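Local structure of 6-aminohexanoate-cyclic-dimer hydrolase (Arthrobacter sp., 3A2Q) at residues R191-P196 with F238-A243; Q433-L438 with Q452-Y457; L74-Q79 with H99-V104; L384-V389 with L422-P427. The protein hydrolyses the cyclic dimer of 6-aminohexanoate, a by-product of nylon-6 manufacture, to the linear dimer, opening one amide bond of the ring. The protein carries 1 engineered substitution. One frame throughout, in Å; residues are numbered along the deposited sequence.

Contact 1: R191-P196 with F238-A243; sequences RGRISP and FCAPTA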
loop_
_atom_site.group_PDB
_atom_site.type_symbol
_atom_site.label_atom_id
_atom_site.label_comp_id
_atom_site.label_asym_id
_atom_site.label_seq_id
_atom_site.Cartn_x
_atom_site.Cartn_y
_atom_site.Cartn_z
ATOM N N ARG A 191 -6.466 8.451 -7.633
ATOM C CA ARG A 191 -5.338 8.625 -8.543
ATOM C C ARG A 191 -5.018 10.120 -8.625
ATOM O O ARG A 191 -5.922 10.941 -8.768
ATOM C CB ARG A 191 -5.710 8.090 -9.933
ATOM C CG ARG A 191 -4.711 8.421 -11.043
ATOM C CD ARG A 191 -5.211 7.878 -12.375
ATOM N NE ARG A 191 -5.200 6.418 -12.398
ATOM C CZ ARG A 191 -6.127 5.662 -12.975
ATOM N NH1 ARG A 191 -7.168 6.218 -13.588
ATOM N NH2 ARG A 191 -6.007 4.341 -12.951
ATOM N N GLY A 192 -3.739 10.466 -8.523
ATOM C CA GLY A 192 -3.342 11.859 -8.605
ATOM C C GLY A 192 -3.441 12.640 -7.309
ATOM O O GLY A 192 -3.294 13.866 -7.316
ATOM N N ARG A 193 -3.700 11.952 -6.198
ATOM C CA ARG A 193 -3.799 12.628 -4.906
ATOM C C ARG A 193 -2.409 12.913 -4.348
ATOM O O ARG A 193 -2.121 14.030 -3.914
ATOM C CB ARG A 193 -4.572 11.763 -3.901
ATOM C CG ARG A 193 -4.737 12.394 -2.515
ATOM C CD ARG A 193 -5.676 13.602 -2.547
ATOM N NE ARG A 193 -7.045 13.220 -2.890
ATOM C CZ ARG A 193 -7.968 14.070 -3.331
ATOM N NH1 ARG A 193 -7.672 15.355 -3.486
ATOM N NH2 ARG A 193 -9.185 13.633 -3.634
ATOM N N ILE A 194 -1.552 11.895 -4.362
ATOM C CA ILE A 194 -0.196 12.015 -3.825
ATOM C C ILE A 194 0.859 11.954 -4.916
ATOM O O ILE A 194 0.904 11.002 -5.687
ATOM C CB ILE A 194 0.108 10.885 -2.816
ATOM C CG1 ILE A 194 -0.948 10.878 -1.707
ATOM C CG2 ILE A 194 1.515 11.065 -2.239
ATOM C CD1 ILE A 194 -0.720 9.818 -0.630
ATOM N N SER A 195 1.720 12.965 -4.973
ATOM C CA SER A 195 2.759 12.996 -5.992
ATOM C C SER A 195 3.892 12.006 -5.749
ATOM O O SER A 195 4.404 11.905 -4.637
ATOM C CB SER A 195 3.366 14.391 -6.097
ATOM O OG SER A 195 4.425 14.382 -7.032
ATOM N N PRO A 196 4.294 11.262 -6.798
ATOM C CA PRO A 196 5.379 10.277 -6.731
ATOM C C PRO A 196 6.637 10.900 -7.347
ATOM O O PRO A 196 7.655 10.228 -7.510
ATOM C CB PRO A 196 4.860 9.147 -7.597
ATOM C CG PRO A 196 4.211 9.915 -8.715
ATOM C CD PRO A 196 3.483 11.052 -8.012
ATOM N N PHE A 238 -1.319 12.852 -13.191
ATOM C CA PHE A 238 -2.693 12.804 -12.743
ATOM C C PHE A 238 -2.975 13.786 -11.618
ATOM O O PHE A 238 -2.062 14.258 -10.942
ATOM C CB PHE A 238 -3.003 11.364 -12.324
ATOM C CG PHE A 238 -2.712 10.362 -13.409
ATOM C CD1 PHE A 238 -3.594 10.194 -14.468
ATOM C CD2 PHE A 238 -1.520 9.645 -13.413
ATOM C CE1 PHE A 238 -3.293 9.329 -15.518
ATOM C CE2 PHE A 238 -1.207 8.780 -14.457
ATOM C CZ PHE A 238 -2.096 8.622 -15.511
ATOM N N CYS A 239 -4.249 14.102 -11.432
ATOM C CA CYS A 239 -4.655 15.029 -10.394
ATOM C C CYS A 239 -6.018 14.584 -9.872
ATOM O O CYS A 239 -6.815 13.998 -10.610
ATOM C CB CYS A 239 -4.732 16.444 -10.972
ATOM S SG CYS A 239 -4.770 17.763 -9.744
ATOM N N ALA A 240 -6.280 14.836 -8.596
ATOM C CA ALA A 240 -7.549 14.444 -8.000
ATOM C C ALA A 240 -8.357 15.684 -7.632
ATOM O O ALA A 240 -7.794 16.763 -7.472
ATOM C CB ALA A 240 -7.295 13.595 -6.753
ATOM N N PRO A 241 -9.689 15.546 -7.519
ATOM C CA PRO A 241 -10.587 16.651 -7.162
ATOM C C PRO A 241 -10.183 17.208 -5.796
ATOM O O PRO A 241 -9.826 16.453 -4.898
ATOM C CB PRO A 241 -11.961 15.986 -7.129
ATOM C CG PRO A 241 -11.819 14.862 -8.121
ATOM C CD PRO A 241 -10.454 14.323 -7.815
ATOM N N THR A 242 -10.250 18.526 -5.653
ATOM C CA THR A 242 -9.868 19.205 -4.419
ATOM C C THR A 242 -10.948 19.161 -3.342
ATOM O O THR A 242 -12.131 19.358 -3.628
ATOM C CB THR A 242 -9.542 20.686 -4.699
ATOM O OG1 THR A 242 -8.565 20.774 -5.742
ATOM C CG2 THR A 242 -8.996 21.358 -3.448
ATOM N N ALA A 243 -10.531 18.911 -2.104
ATOM C CA ALA A 243 -11.457 18.876 -0.981
ATOM C C ALA A 243 -11.620 20.312 -0.496
ATOM O O ALA A 243 -10.701 21.118 -0.614
ATOM C CB ALA A 243 -10.901 18.004 0.141
#
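Arg193 grips the carbonyl of Pro241 with the end of its guanidinium. NH1 of Arg193 donates a hydrogen bond to Pro241 O, 2.8 Å long, with an N-H...O angle of 153°. NH2 of Arg193 adds a weak second hydrogen bond to the same oxygen at 3.2 Å. The oxygen sits at the edge of the guanidinium, in its plane, while NH1 is tilted from the plane of the carbonyl. Arg193 NE forms a salt bridge with Glu460. These partners fix the rotation of the flat group. One of its faces is covered by the methyl of Ala240, whose CB stands 3.5 Å from CZ of Arg193, over the centre.

Gly192 lies where the backbones come closest, its CA 3.9 Å from that of Cys239. With no side chain, and at a positive phi, Gly192 lets them come this close. The CA of Cys239 makes a CA-H...O contact of 3.6 Å with Gly192 O.

Arg191 turns to the ring of Phe238. Its CG is anti to the backbone N (chi1 170°), and CG and CD both touch the phenyl group. CD makes a CH-pi contact over one face, 3.5 Å from CD1 of Phe238 and offset toward the rim. The guanidinium stays above the same face, its plane 48° from the ring, at most weakly attracted; NE bonds to Gly208 O and NH2 to Val430 O.

Arg193 bonds and Arg191 packs across two irregular loops of the amidase fold, one after strand 185-188 and one before helix 247-250, away from the substrate pocket.

Contact 2: Q433-L438 with Q452-Y457; sequences QPAISL and QIVAAY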
loop_
_atom_site.group_PDB
_atom_site.type_symbol
_atom_site.label_atom_id
_atom_site.label_comp_id
_atom_site.label_asym_id
_atom_site.label_seq_id
_atom_site.Cartn_x
_atom_site.Cartn_y
_atom_site.Cartn_z
ATOM N N GLN A 433 -10.194 4.967 -8.070
ATOM C CA GLN A 433 -11.002 5.357 -6.918
ATOM C C GLN A 433 -10.299 5.129 -5.594
ATOM O O GLN A 433 -9.507 4.200 -5.450
ATOM C CB GLN A 433 -12.318 4.591 -6.915
ATOM C CG GLN A 433 -13.217 4.939 -8.071
ATOM C CD GLN A 433 -14.268 3.881 -8.304
ATOM O OE1 GLN A 433 -13.953 2.755 -8.681
ATOM N NE2 GLN A 433 -15.522 4.233 -8.078
ATOM N N PRO A 434 -10.587 5.980 -4.599
ATOM C CA PRO A 434 -9.960 5.844 -3.284
ATOM C C PRO A 434 -10.491 4.574 -2.618
ATOM O O PRO A 434 -11.696 4.306 -2.632
ATOM C CB PRO A 434 -10.384 7.123 -2.565
ATOM C CG PRO A 434 -11.740 7.394 -3.150
ATOM C CD PRO A 434 -11.554 7.094 -4.620
ATOM N N ALA A 435 -9.591 3.784 -2.043
ATOM C CA ALA A 435 -9.986 2.530 -1.411
ATOM C C ALA A 435 -9.133 2.301 -0.184
ATOM O O ALA A 435 -7.905 2.391 -0.242
ATOM C CB ALA A 435 -9.813 1.370 -2.393
ATOM N N ILE A 436 -9.783 1.985 0.927
ATOM C CA ILE A 436 -9.062 1.785 2.171
ATOM C C ILE A 436 -9.328 0.411 2.774
ATOM O O ILE A 436 -10.434 -0.124 2.666
ATOM C CB ILE A 436 -9.458 2.893 3.190
ATOM C CG1 ILE A 436 -8.518 2.889 4.395
ATOM C CG2 ILE A 436 -10.902 2.686 3.646
ATOM C CD1 ILE A 436 -8.683 4.112 5.276
ATOM N N SER A 437 -8.295 -0.175 3.373
ATOM C CA SER A 437 -8.446 -1.468 4.035
ATOM C C SER A 437 -8.404 -1.187 5.534
ATOM O O SER A 437 -7.470 -0.546 6.012
ATOM C CB SER A 437 -7.301 -2.414 3.668
ATOM O OG SER A 437 -7.482 -3.670 4.301
ATOM N N LEU A 438 -9.419 -1.654 6.259
ATOM C CA LEU A 438 -9.508 -1.469 7.705
ATOM C C LEU A 438 -9.323 -2.833 8.363
ATOM O O LEU A 438 -9.916 -3.816 7.925
ATOM C CB LEU A 438 -10.879 -0.896 8.081
ATOM C CG LEU A 438 -11.247 0.435 7.415
ATOM C CD1 LEU A 438 -12.648 0.864 7.860
ATOM C CD2 LEU A 438 -10.221 1.491 7.786
ATOM N N GLN A 452 -12.432 -3.909 2.987
ATOM C CA GLN A 452 -12.182 -2.808 2.063
ATOM C C GLN A 452 -13.417 -1.953 1.798
ATOM O O GLN A 452 -14.528 -2.468 1.662
ATOM C CB GLN A 452 -11.647 -3.361 0.730
ATOM C CG GLN A 452 -11.080 -2.290 -0.209
ATOM C CD GLN A 452 -10.502 -2.838 -1.512
ATOM O OE1 GLN A 452 -9.756 -2.145 -2.201
ATOM N NE2 GLN A 452 -10.855 -4.077 -1.859
ATOM N N ILE A 453 -13.205 -0.645 1.724
ATOM C CA ILE A 453 -14.285 0.294 1.444
ATOM C C ILE A 453 -13.806 1.136 0.263
ATOM O O ILE A 453 -12.674 1.617 0.266
ATOM C CB ILE A 453 -14.550 1.243 2.637
ATOM C CG1 ILE A 453 -14.553 0.462 3.952
ATOM C CG2 ILE A 453 -15.880 1.950 2.441
ATOM C CD1 ILE A 453 -15.572 -0.632 4.016
ATOM N N VAL A 454 -14.666 1.303 -0.737
ATOM C CA VAL A 454 -14.329 2.074 -1.931
ATOM C C VAL A 454 -15.359 3.184 -2.156
ATOM O O VAL A 454 -16.555 2.914 -2.198
ATOM C CB VAL A 454 -14.337 1.181 -3.192
ATOM C CG1 VAL A 454 -13.808 1.968 -4.388
ATOM C CG2 VAL A 454 -13.507 -0.084 -2.952
ATOM N N ALA A 455 -14.885 4.415 -2.319
ATOM C CA ALA A 455 -15.765 5.557 -2.556
ATOM C C ALA A 455 -15.581 6.076 -3.979
ATOM O O ALA A 455 -14.696 5.622 -4.706
ATOM C CB ALA A 455 -15.471 6.663 -1.549
ATOM N N ALA A 456 -16.417 7.028 -4.383
ATOM C CA ALA A 456 -16.317 7.588 -5.725
ATOM C C ALA A 456 -14.997 8.339 -5.902
ATOM O O ALA A 456 -14.385 8.776 -4.929
ATOM C CB ALA A 456 -17.499 8.523 -5.993
ATOM N N TYR A 457 -14.565 8.472 -7.153
ATOM C CA TYR A 457 -13.325 9.176 -7.498
ATOM C C TYR A 457 -13.225 10.503 -6.739
ATOM O O TYR A 457 -14.126 11.344 -6.827
ATOM C CB TYR A 457 -13.305 9.461 -9.002
ATOM C CG TYR A 457 -11.946 9.792 -9.582
ATOM C CD1 TYR A 457 -11.093 8.783 -10.025
ATOM C CD2 TYR A 457 -11.519 11.113 -9.700
ATOM C CE1 TYR A 457 -9.845 9.083 -10.574
ATOM C CE2 TYR A 457 -10.276 11.426 -10.243
ATOM C CZ TYR A 457 -9.443 10.406 -10.678
ATOM O OH TYR A 457 -8.206 10.709 -11.202
HETATM O O HOH W 1 -16.098 7.145 -9.299
#
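Ile436 and Ile453 exchange two backbone hydrogen bonds, each 3.0 Å from N to O, as a hydrogen-bonded antiparallel pair. Ala455 N gives a longer bond, 3.2 Å, to Pro434 O. The carbonyl oxygens of Pro434, Ile436 and Ile453 also receive CA-H...O contacts from Val454, Gln452 and Ala435. Outward, Ala435 and Ser437 bond backbone to backbone with Lys188 and Gly186 of strand 185-188, and Gln452 and Val454 with Leu386 and Leu384 of strand 383-387. Ala455 O is buried with no partner in the model; CB of Gln433 lies 3.4 Å from it.

A water bridges the segments, accepting from Tyr457 N at 3.0 Å and weakly from NE2 of Gln433, whose OE1 bonds to Ser431. OE1 of Gln452 accepts from Arg176 and touches the methyl of Ala435, and its NE2 donates to Phe424 O.

Ala435 and Val454 meet on the Gln452 side, CB to CG2 at 4.0 Å. On the other side CG2 of Ile436 rests 4.1 Å from CB of Ile453, and both isoleucines touch Leu463 of helix 460-473. Segments 435-438 and 452-455, 159° between their directions, belong to the antiparallel beta hairpin 435-442 and 448-455 inside the mixed sheet of the amidase fold.

Contact 3: L74-Q79 with H99-V104; sequences LTVVSQ and HDAYFV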
loop_
_atom_site.group_PDB
_atom_site.type_symbol
_atom_site.label_atom_id
_atom_site.label_comp_id
_atom_site.label_asym_id
_atom_site.label_seq_id
_atom_site.Cartn_x
_atom_site.Cartn_y
_atom_site.Cartn_z
ATOM N N LEU A 74 11.255 1.860 -2.782
ATOM C CA LEU A 74 10.770 1.763 -4.152
ATOM C C LEU A 74 10.077 3.073 -4.537
ATOM O O LEU A 74 9.372 3.679 -3.717
ATOM C CB LEU A 74 9.768 0.610 -4.279
ATOM C CG LEU A 74 9.323 0.231 -5.691
ATOM C CD1 LEU A 74 10.482 -0.413 -6.451
ATOM C CD2 LEU A 74 8.155 -0.738 -5.607
ATOM N N THR A 75 10.294 3.502 -5.778
ATOM C CA THR A 75 9.684 4.717 -6.318
ATOM C C THR A 75 10.219 6.018 -5.719
ATOM O O THR A 75 10.993 6.729 -6.364
ATOM C CB THR A 75 8.142 4.683 -6.153
ATOM O OG1 THR A 75 7.639 3.439 -6.655
ATOM C CG2 THR A 75 7.487 5.831 -6.934
ATOM N N VAL A 76 9.794 6.339 -4.501
ATOM C CA VAL A 76 10.250 7.559 -3.853
ATOM C C VAL A 76 11.616 7.276 -3.254
ATOM O O VAL A 76 11.879 6.159 -2.820
ATOM C CB VAL A 76 9.280 8.015 -2.732
ATOM C CG1 VAL A 76 7.907 8.287 -3.314
ATOM C CG2 VAL A 76 9.198 6.957 -1.650
ATOM N N VAL A 77 12.489 8.279 -3.250
ATOM C CA VAL A 77 13.827 8.104 -2.702
ATOM C C VAL A 77 14.187 9.207 -1.719
ATOM O O VAL A 77 13.544 10.253 -1.684
ATOM C CB VAL A 77 14.890 8.066 -3.826
ATOM C CG1 VAL A 77 14.683 6.838 -4.697
ATOM C CG2 VAL A 77 14.806 9.329 -4.671
ATOM N N SER A 78 15.211 8.952 -0.907
ATOM C CA SER A 78 15.687 9.920 0.076
ATOM C C SER A 78 17.139 10.258 -0.261
ATOM O O SER A 78 17.948 9.370 -0.531
ATOM C CB SER A 78 15.578 9.344 1.491
ATOM O OG SER A 78 16.209 8.078 1.578
ATOM N N GLN A 79 17.455 11.548 -0.252
ATOM C CA GLN A 79 18.790 12.037 -0.597
ATOM C C GLN A 79 19.943 11.412 0.182
ATOM O O GLN A 79 19.922 11.357 1.409
ATOM C CB GLN A 79 18.829 13.558 -0.436
ATOM C CG GLN A 79 20.128 14.208 -0.869
ATOM C CD GLN A 79 20.053 15.721 -0.821
ATOM O OE1 GLN A 79 19.805 16.308 0.235
ATOM N NE2 GLN A 79 20.263 16.361 -1.966
ATOM N N HIS A 99 18.608 12.840 -4.483
ATOM C CA HIS A 99 17.608 13.836 -4.107
ATOM C C HIS A 99 16.482 13.266 -3.248
ATOM O O HIS A 99 16.414 12.061 -3.017
ATOM C CB HIS A 99 16.985 14.443 -5.360
ATOM C CG HIS A 99 16.138 13.480 -6.133
ATOM N ND1 HIS A 99 16.674 12.491 -6.929
ATOM C CD2 HIS A 99 14.795 13.320 -6.187
ATOM C CE1 HIS A 99 15.697 11.762 -7.439
ATOM N NE2 HIS A 99 14.546 12.244 -7.003
ATOM N N ASP A 100 15.606 14.155 -2.786
ATOM C CA ASP A 100 14.444 13.775 -1.987
ATOM C C ASP A 100 13.213 13.816 -2.890
ATOM O O ASP A 100 13.057 14.735 -3.697
ATOM C CB ASP A 100 14.191 14.759 -0.835
ATOM C CG ASP A 100 15.128 14.564 0.340
ATOM O OD1 ASP A 100 15.524 13.412 0.615
ATOM O OD2 ASP A 100 15.446 15.572 1.009
ATOM N N ALA A 101 12.341 12.825 -2.765
ATOM C CA ALA A 101 11.114 12.823 -3.554
ATOM C C ALA A 101 10.223 13.858 -2.881
ATOM O O ALA A 101 10.432 14.184 -1.714
ATOM C CB ALA A 101 10.452 11.454 -3.507
ATOM N N TYR A 102 9.242 14.387 -3.604
ATOM C CA TYR A 102 8.344 15.372 -3.016
ATOM C C TYR A 102 7.705 14.821 -1.741
ATOM O O TYR A 102 7.564 15.536 -0.754
ATOM C CB TYR A 102 7.252 15.759 -4.016
ATOM C CG TYR A 102 7.738 16.570 -5.199
ATOM C CD1 TYR A 102 7.269 16.304 -6.486
ATOM C CD2 TYR A 102 8.644 17.623 -5.032
ATOM C CE1 TYR A 102 7.684 17.061 -7.577
ATOM C CE2 TYR A 102 9.065 18.390 -6.124
ATOM C CZ TYR A 102 8.578 18.103 -7.393
ATOM O OH TYR A 102 8.956 18.867 -8.482
ATOM N N PHE A 103 7.315 13.548 -1.770
ATOM C CA PHE A 103 6.695 12.907 -0.613
ATOM C C PHE A 103 7.597 13.057 0.610
ATOM O O PHE A 103 7.140 13.450 1.683
ATOM C CB PHE A 103 6.469 11.409 -0.879
ATOM C CG PHE A 103 5.702 10.699 0.214
ATOM C CD1 PHE A 103 4.320 10.571 0.143
ATOM C CD2 PHE A 103 6.364 10.168 1.318
ATOM C CE1 PHE A 103 3.602 9.926 1.154
ATOM C CE2 PHE A 103 5.660 9.523 2.334
ATOM C CZ PHE A 103 4.276 9.402 2.252
ATOM N N VAL A 104 8.876 12.732 0.438
ATOM C CA VAL A 104 9.845 12.818 1.527
ATOM C C VAL A 104 10.002 14.241 2.056
ATOM O O VAL A 104 10.074 14.448 3.263
ATOM C CB VAL A 104 11.224 12.269 1.084
ATOM C CG1 VAL A 104 12.267 12.526 2.162
ATOM C CG2 VAL A 104 11.118 10.777 0.817
#
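Val77 and Ala101 join the two backbones, Ala101 N donating to Val77 O at 3.0 Å, the one backbone-to-backbone hydrogen bond between the two segments, just before helix 102-110. Ala101 holds the N-cap position of that helix.

Asp100 makes the only side-chain hydrogen bond between the segments. Its CG is anti to the carbonyl carbon (chi1 -78°), and OD1 takes the N-H of Gln79 at 2.8 Å. The bond is nearly straight, 175° at the hydrogen, but the donor comes from above the carboxylate plane. OD2 is held separately by a salt bridge to Arg108, so both oxygens of the carboxylate are engaged.

Val77 places CG2 over one face of the His99 ring, offset toward the rim, 3.7 Å from NE2 of His99. This is a CH-pi contact. Val77 N is buried by the contact and has no partner in the model.

Further along, CB of Val76 meets CB of Ala101 at 3.7 Å, and CG1 of Val76 reaches CB of Phe103. CG2 of Val104 lies against Val77 O. The side chain of Val76 is about 6 Å from that of Lys72, which by similarity belongs to the charge relay system.

The loop leaving strand 68-72 is thus fastened to the start of helix 102-110. Val76 and Val104 both touch Leu71 of that strand, while the Phe103 and His167 rings (strand 165-170) meet edge-to-face and Phe103 packs on Leu214 of strand 211-216.

Contact 4: L384-V389 with L422-P427; sequences LILPTV and LAFTVP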
loop_
_atom_site.group_PDB
_atom_site.type_symbol
_atom_site.label_atom_id
_atom_site.label_comp_id
_atom_site.label_asym_id
_atom_site.label_seq_id
_atom_site.Cartn_x
_atom_site.Cartn_y
_atom_site.Cartn_z
ATOM N N LEU A 384 -18.785 0.873 -1.702
ATOM C CA LEU A 384 -18.781 -0.567 -1.922
ATOM C C LEU A 384 -17.976 -1.129 -0.758
ATOM O O LEU A 384 -16.913 -0.604 -0.429
ATOM C CB LEU A 384 -18.080 -0.935 -3.239
ATOM C CG LEU A 384 -17.947 -2.447 -3.477
ATOM C CD1 LEU A 384 -19.316 -3.036 -3.791
ATOM C CD2 LEU A 384 -16.988 -2.725 -4.632
ATOM N N ILE A 385 -18.508 -2.165 -0.116
ATOM C CA ILE A 385 -17.836 -2.830 0.990
ATOM C C ILE A 385 -17.517 -4.236 0.494
ATOM O O ILE A 385 -18.396 -4.935 -0.013
ATOM C CB ILE A 385 -18.750 -2.979 2.237
ATOM C CG1 ILE A 385 -19.441 -1.655 2.558
ATOM C CG2 ILE A 385 -17.921 -3.442 3.432
ATOM C CD1 ILE A 385 -18.499 -0.517 2.825
ATOM N N LEU A 386 -16.260 -4.646 0.623
ATOM C CA LEU A 386 -15.865 -5.979 0.198
ATOM C C LEU A 386 -14.572 -6.357 0.905
ATOM O O LEU A 386 -13.858 -5.490 1.407
ATOM C CB LEU A 386 -15.660 -6.025 -1.320
ATOM C CG LEU A 386 -14.449 -5.296 -1.921
ATOM C CD1 LEU A 386 -14.330 -5.669 -3.392
ATOM C CD2 LEU A 386 -14.590 -3.789 -1.761
ATOM N N PRO A 387 -14.267 -7.666 0.982
ATOM C CA PRO A 387 -13.027 -8.083 1.649
ATOM C C PRO A 387 -11.839 -7.474 0.914
ATOM O O PRO A 387 -11.911 -7.265 -0.293
ATOM C CB PRO A 387 -13.055 -9.610 1.517
ATOM C CG PRO A 387 -14.518 -9.928 1.394
ATOM C CD PRO A 387 -15.049 -8.824 0.522
ATOM N N THR A 388 -10.753 -7.178 1.622
ATOM C CA THR A 388 -9.591 -6.615 0.947
ATOM C C THR A 388 -8.920 -7.734 0.147
ATOM O O THR A 388 -8.576 -7.542 -1.018
ATOM C CB THR A 388 -8.588 -6.013 1.944
ATOM O OG1 THR A 388 -9.247 -5.024 2.737
ATOM C CG2 THR A 388 -7.428 -5.345 1.199
ATOM N N VAL A 389 -8.737 -8.895 0.774
ATOM C CA VAL A 389 -8.137 -10.043 0.087
ATOM C C VAL A 389 -9.169 -11.168 0.027
ATOM O O VAL A 389 -10.152 -11.152 0.775
ATOM C CB VAL A 389 -6.842 -10.528 0.782
ATOM C CG1 VAL A 389 -5.822 -9.402 0.797
ATOM C CG2 VAL A 389 -7.139 -11.009 2.194
ATOM N N LEU A 422 -4.794 -10.269 -4.841
ATOM C CA LEU A 422 -5.103 -8.977 -5.457
ATOM C C LEU A 422 -6.370 -8.846 -6.307
ATOM O O LEU A 422 -6.640 -7.767 -6.838
ATOM C CB LEU A 422 -3.890 -8.520 -6.285
ATOM C CG LEU A 422 -3.336 -9.485 -7.345
ATOM C CD1 LEU A 422 -4.314 -9.612 -8.503
ATOM C CD2 LEU A 422 -1.989 -8.974 -7.865
ATOM N N ALA A 423 -7.154 -9.913 -6.429
ATOM C CA ALA A 423 -8.361 -9.858 -7.257
ATOM C C ALA A 423 -9.380 -8.790 -6.850
ATOM O O ALA A 423 -10.042 -8.211 -7.710
ATOM C CB ALA A 423 -9.033 -11.231 -7.300
ATOM N N PHE A 424 -9.513 -8.531 -5.551
ATOM C CA PHE A 424 -10.465 -7.523 -5.074
ATOM C C PHE A 424 -9.856 -6.124 -4.889
ATOM O O PHE A 424 -10.561 -5.182 -4.513
ATOM C CB PHE A 424 -11.092 -7.971 -3.751
ATOM C CG PHE A 424 -12.203 -8.983 -3.900
ATOM C CD1 PHE A 424 -12.363 -9.712 -5.078
ATOM C CD2 PHE A 424 -13.066 -9.234 -2.838
ATOM C CE1 PHE A 424 -13.364 -10.677 -5.193
ATOM C CE2 PHE A 424 -14.070 -10.196 -2.944
ATOM C CZ PHE A 424 -14.219 -10.919 -4.125
ATOM N N THR A 425 -8.558 -5.975 -5.147
ATOM C CA THR A 425 -7.935 -4.663 -4.995
ATOM C C THR A 425 -7.558 -4.031 -6.334
ATOM O O THR A 425 -7.705 -2.823 -6.525
ATOM C CB THR A 425 -6.662 -4.724 -4.110
ATOM O OG1 THR A 425 -5.841 -5.823 -4.523
ATOM C CG2 THR A 425 -7.027 -4.878 -2.636
ATOM N N VAL A 426 -7.095 -4.849 -7.272
ATOM C CA VAL A 426 -6.660 -4.331 -8.566
ATOM C C VAL A 426 -7.701 -3.562 -9.398
ATOM O O VAL A 426 -7.343 -2.631 -10.122
ATOM C CB VAL A 426 -6.017 -5.463 -9.423
ATOM C CG1 VAL A 426 -7.072 -6.398 -9.954
ATOM C CG2 VAL A 426 -5.205 -4.860 -10.550
ATOM N N PRO A 427 -8.997 -3.914 -9.300
ATOM C CA PRO A 427 -9.953 -3.152 -10.110
ATOM C C PRO A 427 -9.928 -1.651 -9.810
ATOM O O PRO A 427 -10.184 -0.832 -10.688
ATOM C CB PRO A 427 -11.300 -3.775 -9.744
ATOM C CG PRO A 427 -10.953 -5.152 -9.305
ATOM C CD PRO A 427 -9.690 -4.946 -8.510
HETATM O O HOH W 2 -7.841 -8.709 -3.180
#
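Thr388 and Phe424 mark the nearest approach of the two backbones, 6.2 Å between CA atoms, where the end of strand 383-387 meets the turn between helices 416-422 and 427-431. In the amidase fold this strand belongs to the mixed central sheet, and the turn packs against its C-terminal end. No direct hydrogen bond crosses the contact.

Phe424 carries most of it. Its ring lies beside Leu386 and Pro387. CD1 of Leu386 comes obliquely to CD2 of Phe424 at 3.8 Å. CD of Pro387 meets CE2 of Phe424 at 3.9 Å. The carbonyl oxygen of Pro387 sits at the ring edge, in plane, 3.4 Å from CD2 of Phe424. That oxygen is buried and has no polar partner in the model.

Thr425 adds a methyl contact, its CG2 3.9 Å from CG2 of Thr388. The hydroxyls of these threonines turn to other partners. Thr388 OG1 bonds to Ser437. Thr425 OG1 lies within reach of Ala172 O, in the ligand pocket, and of Leu422 O. The side chain of Thr425 is about 8 Å from bound 6-aminohexanoic acid.

One water spans the gap, donating to Thr388 O at 2.6 Å and accepting from Phe424 N at 2.9 Å.

From the N terminus, contact 3 comes first and closes the loop from strand 68-72 to helix 102-110. Contact 1 follows, closing a longer excursion that includes strand 211-216 and helix 219-229. Contact 4 then ties strand 383-387 to the turn after helix 416-422, and contact 2 closes the hairpin. All four lie in series; none nests or crosses. Contacts 2 and 4 are neighbours, with centres about 9 Å apart, because strands 448-455 and 383-387 are adjacent in the sheet. Tyr457 packs on Pro241, linking contact 2 to contact 1. Ile194 meets Phe103, linking contact 1 to contact 3. Contacts 3 and 4 lie on opposite sides of the chain's centre.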